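Local atomic coordinates of virulence protein vsdE (Salmonella enterica, PDB entry 5LQ6), a protein that acts as a cysteine hydrolase, a plasmid-encoded effector that suppresses immune responses of the host and contributes to Salmonella virulence. Residues 55-66 / 182-193; 13-21 / 111-119. The protein carries 4 engineered substitutions. All coordinates share one frame; numbering follows the deposited sequence.

Contact 1: residues 55-66 / 182-193; sequences RDNLKQMARYVN and QFIDSWKTSNIL
One face of the R55 guanidinium lies against L193, whose CD2 sits 3.7 Å from R55 CZ, over the centre of the group. Along the edge, R55 NE donates to Q182 OE1 at 2.9 Å, and a water in the guanidinium plane accepts from NH2. The amide is turned 72° from the guanidinium, and NE approaches OE1 from well above the carbonyl plane instead of along a lone pair. That water also accepts from Q182 NE2 and donates to L193 O, tying three residues together. A long chain ending in a flat cation suits this place: with CG anti to the backbone N (chi1 -172°) and the chain extended, R55 spans apolar and polar neighbours alike. The Q182 amide is fixed from its other end by a nearly straight bond, NE2 to F183 O.

Deeper in, small A62 and S186 let the backbones come close, and branched L58, I184 and I192 fill in around them. A62 CB meets I184 CG2 at 3.7 Å and I192 CD1 at 3.9 Å, while I184 CD1 rests on L58 CD1 at 3.8 Å. A second water donates to both A62 O and S186 O. N66 ND2 donates to S186 O at 2.9 Å and to a third water, which donates to W187 O.

Helix 55-65 runs nearly parallel to residues 182-184 of the edge strand (12° between short axes) and packs against the following turn. That turn carries D185, hydrogen-bonded to H165 and, with C76, consistent with the Cys-His-Asp catalytic triad of a papain-like hydrolase (clan CA).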
loop_
_atom_site.group_PDB
_atom_site.type_symbol
_atom_site.label_atom_id
_atom_site.label_comp_id
_atom_site.label_asym_id
_atom_site.label_seq_id
_atom_site.Cartn_x
_atom_site.Cartn_y
_atom_site.Cartn_z
ATOM N N ARG A 55 2.904 -15.771 4.354
ATOM C CA ARG A 55 2.396 -15.414 3.047
ATOM C C ARG A 55 0.897 -15.586 2.983
ATOM O O ARG A 55 0.164 -14.789 2.408
ATOM C CB ARG A 55 3.125 -16.195 1.951
ATOM C CG ARG A 55 2.783 -15.735 0.559
ATOM C CD ARG A 55 3.586 -16.542 -0.438
ATOM N NE ARG A 55 3.381 -16.068 -1.785
ATOM C CZ ARG A 55 2.429 -16.494 -2.592
ATOM N NH1 ARG A 55 1.539 -17.402 -2.181
ATOM N NH2 ARG A 55 2.340 -15.992 -3.815
ATOM N N ASP A 56 0.395 -16.660 3.595
ATOM C CA ASP A 56 -1.022 -16.898 3.617
ATOM C C ASP A 56 -1.777 -15.813 4.414
ATOM O O ASP A 56 -2.881 -15.416 4.041
ATOM C CB ASP A 56 -1.304 -18.253 4.273
ATOM C CG ASP A 56 -2.766 -18.540 4.278
ATOM O OD1 ASP A 56 -3.291 -18.746 3.171
ATOM O OD2 ASP A 56 -3.385 -18.458 5.371
ATOM N N ASN A 57 -1.205 -15.338 5.497
ATOM C CA ASN A 57 -1.757 -14.190 6.214
ATOM C C ASN A 57 -1.943 -13.018 5.270
ATOM O O ASN A 57 -2.996 -12.357 5.263
ATOM C CB ASN A 57 -0.893 -13.711 7.401
ATOM C CG ASN A 57 -0.787 -14.686 8.567
ATOM O OD1 ASN A 57 0.222 -14.662 9.268
ATOM N ND2 ASN A 57 -1.821 -15.467 8.813
ATOM N N LEU A 58 -0.890 -12.714 4.522
ATOM C CA LEU A 58 -0.974 -11.590 3.594
ATOM C C LEU A 58 -2.048 -11.752 2.535
ATOM O O LEU A 58 -2.669 -10.792 2.128
ATOM C CB LEU A 58 0.386 -11.335 2.901
ATOM C CG LEU A 58 1.522 -10.891 3.756
ATOM C CD1 LEU A 58 2.739 -10.786 2.813
ATOM C CD2 LEU A 58 1.237 -9.548 4.401
ATOM N N LYS A 59 -2.240 -12.972 2.040
ATOM C CA LYS A 59 -3.298 -13.199 1.093
ATOM C C LYS A 59 -4.638 -12.850 1.711
ATOM O O LYS A 59 -5.480 -12.197 1.087
ATOM C CB LYS A 59 -3.323 -14.680 0.646
ATOM C CG LYS A 59 -4.221 -14.953 -0.524
ATOM C CD LYS A 59 -4.291 -16.442 -0.849
ATOM C CE LYS A 59 -2.933 -17.130 -0.726
ATOM N NZ LYS A 59 -3.041 -18.581 -1.068
ATOM N N GLN A 60 -4.880 -13.325 2.935
ATOM C CA GLN A 60 -6.158 -13.051 3.562
ATOM C C GLN A 60 -6.360 -11.548 3.823
ATOM O O GLN A 60 -7.443 -11.032 3.651
ATOM C CB GLN A 60 -6.294 -13.843 4.857
ATOM C CG GLN A 60 -6.078 -15.369 4.786
ATOM C CD GLN A 60 -6.409 -16.064 3.458
ATOM O OE1 GLN A 60 -7.510 -15.917 2.875
ATOM N NE2 GLN A 60 -5.455 -16.850 2.973
ATOM N N MET A 61 -5.288 -10.871 4.203
ATOM C CA MET A 61 -5.350 -9.416 4.442
ATOM C C MET A 61 -5.630 -8.646 3.160
ATOM O O MET A 61 -6.408 -7.683 3.140
ATOM C CB MET A 61 -4.047 -8.942 5.098
ATOM C CG MET A 61 -3.897 -9.506 6.487
ATOM S SD MET A 61 -2.524 -8.890 7.443
ATOM C CE MET A 61 -3.273 -7.378 8.094
ATOM N N ALA A 62 -5.021 -9.063 2.062
ATOM C CA ALA A 62 -5.266 -8.421 0.768
ATOM C C ALA A 62 -6.674 -8.638 0.273
ATOM O O ALA A 62 -7.287 -7.757 -0.294
ATOM C CB ALA A 62 -4.282 -8.907 -0.274
ATOM N N ARG A 63 -7.213 -9.848 0.512
ATOM C CA ARG A 63 -8.610 -10.084 0.162
ATOM C C ARG A 63 -9.556 -9.233 0.988
ATOM O O ARG A 63 -10.550 -8.768 0.463
ATOM C CB ARG A 63 -8.963 -11.559 0.334
ATOM C CG ARG A 63 -8.343 -12.472 -0.704
ATOM C CD ARG A 63 -8.510 -13.921 -0.325
ATOM N NE ARG A 63 -8.174 -14.809 -1.445
ATOM C CZ ARG A 63 -8.028 -16.135 -1.331
ATOM N NH1 ARG A 63 -8.142 -16.751 -0.131
ATOM N NH2 ARG A 63 -7.767 -16.845 -2.413
ATOM N N TYR A 64 -9.250 -9.059 2.267
ATOM C CA TYR A 64 -10.096 -8.307 3.202
ATOM C C TYR A 64 -10.324 -6.871 2.739
ATOM O O TYR A 64 -11.447 -6.359 2.762
ATOM C CB TYR A 64 -9.544 -8.325 4.600
ATOM C CG TYR A 64 -10.408 -7.563 5.564
ATOM C CD1 TYR A 64 -11.535 -8.155 6.146
ATOM C CD2 TYR A 64 -10.140 -6.241 5.894
ATOM C CE1 TYR A 64 -12.337 -7.449 6.997
ATOM C CE2 TYR A 64 -10.964 -5.526 6.754
ATOM C CZ TYR A 64 -12.052 -6.146 7.324
ATOM O OH TYR A 64 -12.863 -5.427 8.210
ATOM N N VAL A 65 -9.253 -6.193 2.316
ATOM C CA VAL A 65 -9.419 -4.789 2.009
ATOM C C VAL A 65 -10.270 -4.470 0.829
ATOM O O VAL A 65 -10.816 -3.361 0.728
ATOM C CB VAL A 65 -8.061 -4.021 1.874
ATOM C CG1 VAL A 65 -7.288 -4.045 3.172
ATOM C CG2 VAL A 65 -7.211 -4.565 0.755
ATOM N N ASN A 66 -10.377 -5.402 -0.128
ATOM C CA ASN A 66 -11.081 -5.122 -1.369
ATOM C C ASN A 66 -12.459 -5.773 -1.340
ATOM O O ASN A 66 -12.503 -6.964 -1.570
ATOM C CB ASN A 66 -10.247 -5.559 -2.598
ATOM C CG ASN A 66 -10.725 -4.945 -3.896
ATOM O OD1 ASN A 66 -11.711 -4.189 -3.920
ATOM N ND2 ASN A 66 -9.975 -5.165 -4.982
ATOM N N GLN A 182 7.520 -9.897 -0.733
ATOM C CA GLN A 182 6.278 -10.236 -1.366
ATOM C C GLN A 182 5.552 -8.968 -1.797
ATOM O O GLN A 182 5.074 -8.217 -0.950
ATOM C CB GLN A 182 5.410 -11.069 -0.459
ATOM C CG GLN A 182 4.088 -11.498 -1.058
ATOM C CD GLN A 182 4.275 -12.435 -2.214
ATOM O OE1 GLN A 182 4.818 -13.560 -2.021
ATOM N NE2 GLN A 182 3.972 -11.989 -3.429
ATOM N N PHE A 183 5.464 -8.759 -3.096
ATOM C CA PHE A 183 4.560 -7.710 -3.620
ATOM C C PHE A 183 3.150 -8.144 -3.459
ATOM O O PHE A 183 2.811 -9.330 -3.641
ATOM C CB PHE A 183 4.950 -7.349 -5.036
ATOM C CG PHE A 183 6.292 -6.664 -5.128
ATOM C CD1 PHE A 183 6.441 -5.381 -4.699
ATOM C CD2 PHE A 183 7.421 -7.311 -5.637
ATOM C CE1 PHE A 183 7.664 -4.698 -4.776
ATOM C CE2 PHE A 183 8.626 -6.636 -5.703
ATOM C CZ PHE A 183 8.746 -5.343 -5.280
ATOM N N ILE A 184 2.295 -7.175 -3.128
ATOM C CA ILE A 184 0.868 -7.408 -2.889
ATOM C C ILE A 184 0.108 -6.341 -3.671
ATOM O O ILE A 184 0.355 -5.161 -3.492
ATOM C CB ILE A 184 0.472 -7.349 -1.420
ATOM C CG1 ILE A 184 1.338 -8.247 -0.573
ATOM C CG2 ILE A 184 -0.984 -7.674 -1.260
ATOM C CD1 ILE A 184 1.396 -7.813 0.860
ATOM N N ASP A 185 -0.799 -6.740 -4.536
ATOM C CA ASP A 185 -1.629 -5.769 -5.277
ATOM C C ASP A 185 -3.061 -6.137 -5.021
ATOM O O ASP A 185 -3.649 -6.916 -5.800
ATOM C CB ASP A 185 -1.252 -5.686 -6.756
ATOM C CG ASP A 185 -1.889 -4.532 -7.456
ATOM O OD1 ASP A 185 -2.866 -3.982 -6.923
ATOM O OD2 ASP A 185 -1.381 -4.139 -8.525
ATOM N N SER A 186 -3.672 -5.576 -3.970
ATOM C CA SER A 186 -5.033 -5.927 -3.588
ATOM C C SER A 186 -6.041 -5.445 -4.615
ATOM O O SER A 186 -7.175 -5.970 -4.673
ATOM C CB SER A 186 -5.375 -5.415 -2.220
ATOM O OG SER A 186 -5.362 -3.976 -2.178
ATOM N N TRP A 187 -5.659 -4.491 -5.444
ATOM C CA TRP A 187 -6.500 -4.019 -6.566
ATOM C C TRP A 187 -6.581 -5.009 -7.702
ATOM O O TRP A 187 -7.609 -5.121 -8.413
ATOM C CB TRP A 187 -5.950 -2.674 -7.036
ATOM C CG TRP A 187 -6.589 -2.074 -8.223
ATOM C CD1 TRP A 187 -7.652 -1.232 -8.202
ATOM C CD2 TRP A 187 -6.229 -2.265 -9.569
ATOM N NE1 TRP A 187 -7.986 -0.886 -9.489
ATOM C CE2 TRP A 187 -7.101 -1.469 -10.350
ATOM C CE3 TRP A 187 -5.215 -2.970 -10.206
ATOM C CZ2 TRP A 187 -7.005 -1.419 -11.750
ATOM C CZ3 TRP A 187 -5.120 -2.905 -11.634
ATOM C CH2 TRP A 187 -6.029 -2.159 -12.357
ATOM N N LYS A 188 -5.491 -5.725 -7.959
ATOM C CA LYS A 188 -5.365 -6.621 -9.106
ATOM C C LYS A 188 -5.889 -7.984 -8.676
ATOM O O LYS A 188 -5.109 -8.874 -8.310
ATOM C CB LYS A 188 -3.893 -6.686 -9.579
ATOM C CG LYS A 188 -3.635 -7.497 -10.858
ATOM C CD LYS A 188 -4.001 -6.797 -12.154
ATOM C CE LYS A 188 -3.570 -7.647 -13.324
ATOM N NZ LYS A 188 -3.911 -7.071 -14.661
ATOM N N THR A 189 -7.212 -8.147 -8.710
ATOM C CA THR A 189 -7.823 -9.294 -8.082
ATOM C C THR A 189 -7.539 -10.591 -8.843
ATOM O O THR A 189 -7.664 -11.651 -8.249
ATOM C CB THR A 189 -9.310 -9.105 -7.920
ATOM O OG1 THR A 189 -9.820 -8.773 -9.203
ATOM C CG2 THR A 189 -9.628 -8.010 -6.907
ATOM N N SER A 190 -7.060 -10.508 -10.070
ATOM C CA SER A 190 -6.640 -11.700 -10.804
ATOM C C SER A 190 -5.347 -12.287 -10.241
ATOM O O SER A 190 -5.040 -13.466 -10.462
ATOM C CB SER A 190 -6.439 -11.397 -12.267
ATOM O OG SER A 190 -5.469 -10.379 -12.520
ATOM N N ASN A 191 -4.544 -11.506 -9.516
ATOM C CA ASN A 191 -3.255 -11.969 -9.007
ATOM C C ASN A 191 -2.773 -11.016 -7.890
ATOM O O ASN A 191 -1.953 -10.150 -8.134
ATOM C CB ASN A 191 -2.240 -12.073 -10.136
ATOM C CG ASN A 191 -0.949 -12.742 -9.791
ATOM O OD1 ASN A 191 -0.858 -13.471 -8.808
ATOM N ND2 ASN A 191 0.073 -12.503 -10.561
ATOM N N ILE A 192 -3.324 -11.201 -6.720
ATOM C CA ILE A 192 -3.099 -10.250 -5.637
ATOM C C ILE A 192 -1.699 -10.422 -5.014
ATOM O O ILE A 192 -1.220 -9.471 -4.363
ATOM C CB ILE A 192 -4.182 -10.291 -4.570
ATOM C CG1 ILE A 192 -4.265 -11.660 -3.926
ATOM C CG2 ILE A 192 -5.515 -9.857 -5.166
ATOM C CD1 ILE A 192 -5.217 -11.735 -2.743
ATOM N N LEU A 193 -1.056 -11.561 -5.200
ATOM C CA LEU A 193 0.297 -11.801 -4.737
ATOM C C LEU A 193 1.195 -12.127 -5.906
ATOM O O LEU A 193 1.591 -13.312 -6.097
ATOM C CB LEU A 193 0.401 -12.885 -3.668
ATOM C CG LEU A 193 0.292 -12.476 -2.210
ATOM C CD1 LEU A 193 -0.783 -11.567 -1.785
ATOM C CD2 LEU A 193 0.290 -13.768 -1.368
HETATM O O HOH W 1 4.097 -14.232 -5.336
HETATM O O HOH W 2 -7.866 -8.080 -2.986
HETATM O O HOH W 3 -10.139 -4.196 -7.756
#

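Contact 2: residues 13-21 / 111-119; sequences QDIISRINS and VDKIIFGHE
The carbonyl oxygen of I114 is gripped by two nitrogens of R18: NE at 2.8 Å and NH2 at 3.0 Å from I114 O. This side-on clasp joins two obliquely crossing helices, 12-19 and 108-116, whose short axes approach to 8.2 Å at 135°. The oxygen lies in the guanidinium plane, whereas both donors stand on the same face of the carbonyl plane, above it and off its lone pairs. Arginine suits the job because its side edge presents two roughly parallel N-H groups to an acceptor near the end of a helix, where carbonyls begin to lose their helical partners. The bend at chi3 (-68°) turns the group back across its own helix, so that D14 O lies over one face.

Beneath the clasp the seam is aliphatic. In one of two conformers, I114 CG2 packs against I19 CG1 at 3.9 Å and I15 CG2 at 4.1 Å, the side chains crossing at about a right angle; beta-branched isoleucines bring a methyl close to the backbone, fitting a narrow gap between helices. I15 CG1 also rests against I115 O at 3.5 Å. I35 of helix 29-38 touches both I19 and I114, and Y85 of helix 76-89 touches I15 and I115, so both helices border the seam.

G117 leaves the helix with positive phi (88°), a backbone shape that favours glycine, and its bare CA lies over the centre of the second guanidinium face, 3.5 Å from R18 CZ.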
loop_
_atom_site.group_PDB
_atom_site.type_symbol
_atom_site.label_atom_id
_atom_site.label_comp_id
_atom_site.label_asym_id
_atom_site.label_seq_id
_atom_site.Cartn_x
_atom_site.Cartn_y
_atom_site.Cartn_z
ATOM N N GLN A 13 -10.467 5.787 15.692
ATOM C CA GLN A 13 -11.291 6.923 16.069
ATOM C C GLN A 13 -10.705 8.234 15.596
ATOM O O GLN A 13 -11.467 9.144 15.264
ATOM C CB GLN A 13 -11.581 6.958 17.559
ATOM C CG GLN A 13 -10.418 7.214 18.482
ATOM C CD GLN A 13 -10.850 7.141 19.955
ATOM O OE1 GLN A 13 -11.879 6.519 20.293
ATOM N NE2 GLN A 13 -10.073 7.783 20.834
ATOM N N ASP A 14 -9.374 8.344 15.558
ATOM C CA ASP A 14 -8.730 9.516 14.911
ATOM C C ASP A 14 -9.006 9.637 13.420
ATOM O O ASP A 14 -9.146 10.734 12.885
ATOM C CB ASP A 14 -7.227 9.516 15.186
ATOM C CG ASP A 14 -6.878 9.835 16.651
ATOM O OD1 ASP A 14 -7.754 10.248 17.427
ATOM O OD2 ASP A 14 -5.699 9.673 17.022
ATOM N N ILE A 15 -9.110 8.509 12.728
ATOM C CA ILE A 15 -9.551 8.496 11.319
ATOM C C ILE A 15 -10.955 9.083 11.184
ATOM O O ILE A 15 -11.261 9.886 10.313
ATOM C CB ILE A 15 -9.492 7.061 10.702
ATOM C CG1 ILE A 15 -8.051 6.544 10.777
ATOM C CG2 ILE A 15 -10.076 7.033 9.321
ATOM C CD1 ILE A 15 -7.918 5.096 10.333
ATOM N N ILE A 16 -11.832 8.628 12.070
ATOM C CA ILE A 16 -13.218 9.083 12.057
ATOM C C ILE A 16 -13.306 10.582 12.307
ATOM O O ILE A 16 -14.029 11.274 11.587
ATOM C CB ILE A 16 -14.010 8.281 13.108
ATOM C CG1 ILE A 16 -14.330 6.890 12.499
ATOM C CG2 ILE A 16 -15.292 9.019 13.490
ATOM C CD1 ILE A 16 -14.707 5.860 13.549
ATOM N N SER A 17 -12.502 11.081 13.207
ATOM C CA SER A 17 -12.510 12.513 13.488
ATOM C C SER A 17 -12.017 13.297 12.268
ATOM O O SER A 17 -12.598 14.293 11.865
ATOM C CB SER A 17 -11.761 12.870 14.752
ATOM O OG SER A 17 -10.419 12.523 14.750
ATOM N N ARG A 18 -10.932 12.820 11.667
ATOM C CA ARG A 18 -10.382 13.550 10.490
ATOM C C ARG A 18 -11.304 13.556 9.307
ATOM O O ARG A 18 -11.508 14.579 8.668
ATOM C CB ARG A 18 -9.016 12.969 10.132
ATOM C CG ARG A 18 -7.925 13.263 11.135
ATOM C CD ARG A 18 -6.533 12.844 10.678
ATOM N NE ARG A 18 -6.418 11.383 10.611
ATOM C CZ ARG A 18 -5.880 10.620 11.539
ATOM N NH1 ARG A 18 -5.410 11.140 12.657
ATOM N NH2 ARG A 18 -5.801 9.286 11.344
ATOM N N ILE A 19 -11.891 12.395 9.005
ATOM C CA ILE A 19 -12.725 12.244 7.840
ATOM C C ILE A 19 -14.026 13.060 7.923
ATOM O O ILE A 19 -14.592 13.494 6.923
ATOM C CB ILE A 19 -12.934 10.723 7.578
ATOM C CG1 ILE A 19 -13.037 10.418 6.113
ATOM C CG2 ILE A 19 -14.068 10.144 8.439
ATOM C CD1 ILE A 19 -13.111 8.924 5.885
ATOM N N ASN A 20 -14.488 13.330 9.149
ATOM C CA ASN A 20 -15.691 14.121 9.334
ATOM C C ASN A 20 -15.446 15.594 9.650
ATOM O O ASN A 20 -16.379 16.358 9.876
ATOM C CB ASN A 20 -16.506 13.512 10.500
ATOM C CG ASN A 20 -17.165 12.222 10.126
ATOM O OD1 ASN A 20 -17.981 12.240 9.256
ATOM N ND2 ASN A 20 -16.768 11.109 10.728
ATOM N N SER A 21 -14.164 16.011 9.668
ATOM C CA SER A 21 -13.869 17.367 10.134
ATOM C C SER A 21 -14.288 18.446 9.144
ATOM O O SER A 21 -14.351 18.208 7.964
ATOM C CB SER A 21 -12.418 17.444 10.486
ATOM O OG SER A 21 -11.689 17.323 9.350
ATOM N N VAL A 111 -5.250 10.882 1.172
ATOM C CA VAL A 111 -5.526 9.591 1.761
ATOM C C VAL A 111 -4.651 9.350 2.987
ATOM O O VAL A 111 -5.135 8.865 4.019
ATOM C CB VAL A 111 -5.371 8.427 0.720
ATOM C CG1 VAL A 111 -5.368 7.051 1.355
ATOM C CG2 VAL A 111 -6.433 8.554 -0.372
ATOM N N ASP A 112 -3.370 9.683 2.914
ATOM C CA ASP A 112 -2.485 9.471 4.016
ATOM C C ASP A 112 -2.869 10.364 5.228
ATOM O O ASP A 112 -2.835 9.927 6.368
ATOM C CB ASP A 112 -1.024 9.802 3.639
ATOM C CG ASP A 112 -0.334 8.720 2.864
ATOM O OD1 ASP A 112 -0.896 7.584 2.630
ATOM O OD2 ASP A 112 0.873 9.005 2.501
ATOM N N LYS A 113 -3.226 11.618 4.939
ATOM C CA LYS A 113 -3.624 12.521 6.008
ATOM C C LYS A 113 -4.832 11.955 6.769
ATOM O O LYS A 113 -4.897 12.024 7.986
ATOM C CB LYS A 113 -3.908 13.906 5.452
ATOM C CG LYS A 113 -2.652 14.705 5.206
ATOM C CD LYS A 113 -2.912 16.065 4.575
ATOM C CE LYS A 113 -1.592 16.731 4.285
ATOM N NZ LYS A 113 -1.822 18.113 3.795
ATOM N N ILE A 114 -5.779 11.365 6.035
ATOM C CA ILE A 114 -6.973 10.806 6.701
ATOM C C ILE A 114 -6.630 9.533 7.486
ATOM O O ILE A 114 -6.963 9.415 8.629
ATOM C CB ILE A 114 -8.072 10.512 5.675
ATOM C CG1 ILE A 114 -8.538 11.839 5.058
ATOM C CG2 ILE A 114 -9.198 9.684 6.310
ATOM C CD1 ILE A 114 -9.557 11.654 3.969
ATOM N N ILE A 115 -5.963 8.572 6.831
ATOM C CA ILE A 115 -5.754 7.266 7.465
ATOM C C ILE A 115 -4.657 7.295 8.516
ATOM O O ILE A 115 -4.796 6.723 9.568
ATOM C CB ILE A 115 -5.520 6.183 6.396
ATOM C CG1 ILE A 115 -6.853 5.888 5.714
ATOM C CG2 ILE A 115 -4.946 4.913 7.026
ATOM C CD1 ILE A 115 -6.754 4.963 4.528
ATOM N N PHE A 116 -3.555 7.976 8.235
ATOM C CA PHE A 116 -2.396 7.980 9.135
ATOM C C PHE A 116 -2.222 9.241 9.946
ATOM O O PHE A 116 -1.523 9.208 10.966
ATOM C CB PHE A 116 -1.089 7.678 8.367
ATOM C CG PHE A 116 -1.177 6.395 7.564
ATOM C CD1 PHE A 116 -1.138 5.180 8.209
ATOM C CD2 PHE A 116 -1.338 6.458 6.167
ATOM C CE1 PHE A 116 -1.264 3.987 7.439
ATOM C CE2 PHE A 116 -1.485 5.277 5.446
ATOM C CZ PHE A 116 -1.452 4.097 6.097
ATOM N N GLY A 117 -2.894 10.320 9.543
ATOM C CA GLY A 117 -2.779 11.588 10.239
ATOM C C GLY A 117 -1.668 12.482 9.771
ATOM O O GLY A 117 -1.438 13.580 10.373
ATOM N N HIS A 118 -0.953 12.075 8.725
ATOM C CA HIS A 118 0.095 12.860 8.080
ATOM C C HIS A 118 0.484 12.162 6.814
ATOM O O HIS A 118 0.206 10.960 6.653
ATOM C CB HIS A 118 1.320 13.012 9.023
ATOM C CG HIS A 118 1.893 11.722 9.489
ATOM N ND1 HIS A 118 1.601 11.171 10.719
ATOM C CD2 HIS A 118 2.768 10.877 8.901
ATOM C CE1 HIS A 118 2.239 10.017 10.840
ATOM N NE2 HIS A 118 2.976 9.835 9.767
ATOM N N GLU A 119 1.106 12.909 5.900
ATOM C CA GLU A 119 1.705 12.313 4.697
ATOM C C GLU A 119 2.846 11.415 5.102
ATOM O O GLU A 119 3.599 11.751 5.995
ATOM C CB GLU A 119 2.244 13.374 3.741
ATOM C CG GLU A 119 1.241 14.419 3.355
ATOM C CD GLU A 119 1.738 15.303 2.221
ATOM O OE1 GLU A 119 2.422 14.780 1.294
ATOM O OE2 GLU A 119 1.397 16.507 2.245
#

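Contacts 1 and 2 lie in different parts of the chain, their centres 24 Å apart and their nearest atoms about 9 Å, without touching. Along the chain their segments alternate, so 55-66 falls between the two halves of contact 2. Helix 76-89, which begins with C76, runs between them: L83 and L79 meet I184 and S186 of contact 1, while Y85 meets I15 and I115 of contact 2. Contact 1 includes D185 of the probable triad, and the W187 side chain is about 9 Å from a bound sodium ion. Contact 2 has no triad residue; its centre lies about 16 Å from that of the chain, the centre of contact 1 about 11 Å.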